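PDB 6KVR: fatty acid amide hydrolase from Candida albicans, which probably hydrolyses monocarboxylic acid amides to the corresponding carboxylates and ammonium, as a member of the amidase signature family. Local coordinates for residues S20-Y23 against T24-L28; A435-R438 against E439-V442. All blocks are in the same frame, centred on the assembly; numbering follows the deposited sequence.

How the contacts relate
Both contacts are short runs of about two turns near the N-terminal end of a long helix, helix 20-40 for contact 1 and helix 434-457 for contact 2; their centres lie about 40 Å apart and they share no element. Contact 1 is mostly a surface contact, with Tyr23 buried among exposed neighbours, and no other chain touches it. Contact 2 is partly buried: helix 385-397 covers one flank and the second subunit reaches another. The chemistry follows. In 20-28 the helix widens by a pi-type turn, and apolar carbons collect round a tyrosine ring; in 435-442 two asparagine amides turn toward a serine hydroxyl, and one of them also hydrogen-bonds to the other subunit.

Contact 1 (S20-Y23 against T24-L28); sequences SEIY and TKEWL
Tyr23 O is gripped by two backbone amides, Trp27 N and Leu28 N, which approach it from opposite faces of its carbonyl plane. This fork is where the first turns of helix 20-40 open from the alpha pattern into a wider pi-type turn spanning 24-27. The alpha-like bond from Trp27 N to Tyr23 O measures 3.0 Å, and the bond from Leu28 N to the same oxygen, five residues on, is 2.9 Å. Of the two, the one from Leu28 is the straighter, with an N-H...O angle of 162°.

One turn earlier, Ser20 O is also held twice. It accepts Thr24 N from above its carbonyl plane, and Thr24 OG1 donates a short bond of 2.6 Å to it. With OG1 set beside its own backbone N (chi1 -51°), the hydroxyl folds back along the helix onto that carbonyl. Just ahead of the helix, Asp19 OD1 takes a hydrogen bond from Ile22 N.

The Tyr23 ring is the buried piece. Its CG lies anti to the backbone N (chi1 174°), which swings the ring along the helix toward the following turn. There CD1 meets Trp27 CB at 4.0 Å, the two side chains crossing at about a right angle, and CE2 comes obliquely to Leu28 CB at 4.2 Å. The Trp27 indole presents its edge to Tyr23 CA. Both aromatics also cover loops of the same chain, Tyr23 packing on Glu413 and Trp27 on Val173 and Ser411, so this turn lies against the body of the enzyme. On the neighbouring face, Glu26 CG rests 3.9 Å from Ile22 CG2, the two side chains crossing at a slant.

Contact 2 (A435-R438 against E439-V442); sequences ASNR and ELNV
Asn441 leans back over the turn made by Asn437 and Arg438, within the run of helix 434-457. Its CB sits 3.2 Å from Arg438 O, and CG follows at 3.6 Å from Asn437 O, the carbonyl that receives the backbone N of Asn441. Placing CG beside the backbone N (chi1 -70°) brings the amide back over the preceding turn. At the tip, OD1 stands 4.0 Å from Asn437 OD1, the two amide planes turned 47° apart; both oxygens are hydrogen-bonded to Ser291 OG. ND2 passes 3.9 Å from Arg438 CA and bonds to Gly288 O of the second subunit. Leu440 packs on Thr391, Lys394 and Met395 of helix 385-397, and Asn441 touches Met395 as well.

Nearer the solvent, Ser436 O takes a weak bond from Leu440 N and accepts a water, 2.8 Å from that oxygen, which donates weakly to Glu439 OE1. Through Asn441 ND2 this face of the helix takes part in the subunit contact, while the two amide oxygens are acceptors facing one hydroxyl, so they probably share or compete for its single proton.

Contact 1 (S20-Y23 against T24-L28)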
# COMPACT_ATOMS: atom_id res chain seq x y z
N SER A 20 20.98 -35.44 5.24
CA SER A 20 22.40 -35.27 4.94
C SER A 20 22.86 -36.13 3.76
O SER A 20 23.81 -35.76 3.07
CB SER A 20 23.24 -35.58 6.18
OG SER A 20 24.58 -35.15 5.95
N GLU A 21 22.21 -37.27 3.52
CA GLU A 21 22.62 -38.09 2.39
C GLU A 21 22.27 -37.42 1.07
O GLU A 21 23.13 -37.28 0.18
CB GLU A 21 21.99 -39.48 2.48
CG GLU A 21 22.30 -40.38 1.29
CD GLU A 21 21.52 -41.68 1.32
OE1 GLU A 21 20.93 -41.99 2.39
OE2 GLU A 21 21.49 -42.40 0.29
N ILE A 22 21.03 -36.95 0.93
CA ILE A 22 20.60 -36.31 -0.31
C ILE A 22 21.38 -35.02 -0.55
O ILE A 22 21.82 -34.75 -1.68
CB ILE A 22 19.08 -36.06 -0.29
CG1 ILE A 22 18.32 -37.39 -0.25
CG2 ILE A 22 18.66 -35.24 -1.52
CD1 ILE A 22 16.81 -37.24 -0.16
N TYR A 23 21.57 -34.22 0.50
CA TYR A 23 22.35 -32.99 0.33
C TYR A 23 23.77 -33.30 -0.13
O TYR A 23 24.27 -32.69 -1.08
CB TYR A 23 22.37 -32.18 1.64
CG TYR A 23 23.28 -30.95 1.61
CD1 TYR A 23 22.86 -29.77 1.01
CD2 TYR A 23 24.56 -30.98 2.18
CE1 TYR A 23 23.69 -28.63 0.98
CE2 TYR A 23 25.39 -29.85 2.16
CZ TYR A 23 24.94 -28.69 1.55
OH TYR A 23 25.75 -27.56 1.51
N THR A 24 24.44 -34.26 0.52
CA THR A 24 25.84 -34.52 0.17
C THR A 24 25.98 -35.02 -1.27
O THR A 24 26.90 -34.63 -1.98
CB THR A 24 26.48 -35.51 1.14
OG1 THR A 24 26.26 -35.08 2.49
CG2 THR A 24 27.98 -35.57 0.91
N LYS A 25 25.05 -35.87 -1.73
CA LYS A 25 25.17 -36.41 -3.09
C LYS A 25 24.75 -35.41 -4.17
O LYS A 25 25.48 -35.19 -5.14
CB LYS A 25 24.36 -37.70 -3.24
CG LYS A 25 25.08 -38.73 -4.09
CD LYS A 25 24.35 -40.07 -4.18
CE LYS A 25 25.33 -41.23 -3.96
NZ LYS A 25 26.50 -41.24 -4.90
N GLU A 26 23.56 -34.81 -4.04
CA GLU A 26 22.98 -34.02 -5.12
C GLU A 26 23.35 -32.55 -5.10
O GLU A 26 23.31 -31.91 -6.15
CB GLU A 26 21.44 -34.11 -5.13
CG GLU A 26 20.88 -35.46 -4.74
CD GLU A 26 21.04 -36.48 -5.85
OE1 GLU A 26 21.47 -36.08 -6.97
OE2 GLU A 26 20.76 -37.68 -5.61
N TRP A 27 23.68 -31.98 -3.94
CA TRP A 27 23.84 -30.53 -3.87
C TRP A 27 25.22 -30.06 -3.43
O TRP A 27 25.73 -29.07 -3.98
CB TRP A 27 22.76 -29.94 -2.96
CG TRP A 27 21.39 -30.21 -3.51
CD1 TRP A 27 20.56 -31.24 -3.17
CD2 TRP A 27 20.71 -29.47 -4.53
NE1 TRP A 27 19.40 -31.16 -3.90
CE2 TRP A 27 19.47 -30.09 -4.74
CE3 TRP A 27 21.04 -28.33 -5.28
CZ2 TRP A 27 18.54 -29.62 -5.67
CZ3 TRP A 27 20.11 -27.86 -6.20
CH2 TRP A 27 18.87 -28.50 -6.38
N LEU A 28 25.85 -30.74 -2.48
CA LEU A 28 27.17 -30.32 -2.01
C LEU A 28 28.21 -30.11 -3.10
O LEU A 28 28.99 -29.15 -2.98
CB LEU A 28 27.68 -31.34 -0.98
CG LEU A 28 29.05 -31.04 -0.35
CD1 LEU A 28 29.14 -29.60 0.20
CD2 LEU A 28 29.34 -32.05 0.74

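Contact 2 (A435-R438 against E439-V442)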
# COMPACT_ATOMS: atom_id res chain seq x y z
N ALA A 435 -9.08 -15.72 7.63
CA ALA A 435 -9.71 -14.91 8.68
C ALA A 435 -8.75 -14.58 9.80
O ALA A 435 -8.78 -13.46 10.33
CB ALA A 435 -10.94 -15.63 9.24
N SER A 436 -7.90 -15.53 10.21
CA SER A 436 -6.97 -15.25 11.30
C SER A 436 -5.81 -14.35 10.85
O SER A 436 -5.27 -13.59 11.66
CB SER A 436 -6.42 -16.54 11.90
OG SER A 436 -7.48 -17.42 12.27
N ASN A 437 -5.41 -14.43 9.57
CA ASN A 437 -4.42 -13.49 9.05
C ASN A 437 -4.98 -12.08 9.01
O ASN A 437 -4.29 -11.12 9.35
CB ASN A 437 -3.96 -13.94 7.65
CG ASN A 437 -2.67 -13.23 7.18
OD1 ASN A 437 -2.20 -12.27 7.79
ND2 ASN A 437 -2.10 -13.71 6.09
N ARG A 438 -6.26 -11.93 8.62
CA ARG A 438 -6.89 -10.61 8.58
C ARG A 438 -6.96 -9.96 9.96
O ARG A 438 -6.79 -8.74 10.08
CB ARG A 438 -8.28 -10.72 7.97
CG ARG A 438 -8.26 -11.02 6.49
CD ARG A 438 -9.65 -10.87 5.89
NE ARG A 438 -9.70 -11.41 4.54
CZ ARG A 438 -10.82 -11.63 3.88
NH1 ARG A 438 -12.00 -11.31 4.40
NH2 ARG A 438 -10.76 -12.18 2.67
N GLU A 439 -7.17 -10.76 11.02
CA GLU A 439 -7.16 -10.21 12.37
C GLU A 439 -5.78 -9.66 12.75
O GLU A 439 -5.69 -8.62 13.42
CB GLU A 439 -7.59 -11.28 13.38
CG GLU A 439 -9.11 -11.51 13.43
CD GLU A 439 -9.47 -12.70 14.27
OE1 GLU A 439 -8.58 -13.19 15.01
OE2 GLU A 439 -10.63 -13.16 14.21
N LEU A 440 -4.70 -10.32 12.33
CA LEU A 440 -3.37 -9.74 12.55
C LEU A 440 -3.23 -8.38 11.85
O LEU A 440 -2.63 -7.45 12.39
CB LEU A 440 -2.27 -10.69 12.09
CG LEU A 440 -2.16 -12.09 12.70
CD1 LEU A 440 -1.06 -12.86 11.97
CD2 LEU A 440 -1.92 -12.06 14.22
N ASN A 441 -3.78 -8.27 10.62
CA ASN A 441 -3.79 -7.00 9.89
C ASN A 441 -4.52 -5.91 10.66
O ASN A 441 -4.11 -4.74 10.63
CB ASN A 441 -4.49 -7.19 8.52
CG ASN A 441 -3.68 -8.03 7.55
OD1 ASN A 441 -2.47 -8.24 7.72
ND2 ASN A 441 -4.36 -8.51 6.51
N VAL A 442 -5.64 -6.26 11.30
CA VAL A 442 -6.41 -5.30 12.09
C VAL A 442 -5.57 -4.78 13.25
O VAL A 442 -5.50 -3.57 13.49
CB VAL A 442 -7.73 -5.93 12.60
CG1 VAL A 442 -8.36 -5.06 13.69
CG2 VAL A 442 -8.72 -6.13 11.44
O HOH W 1 -5.33 -14.04 14.47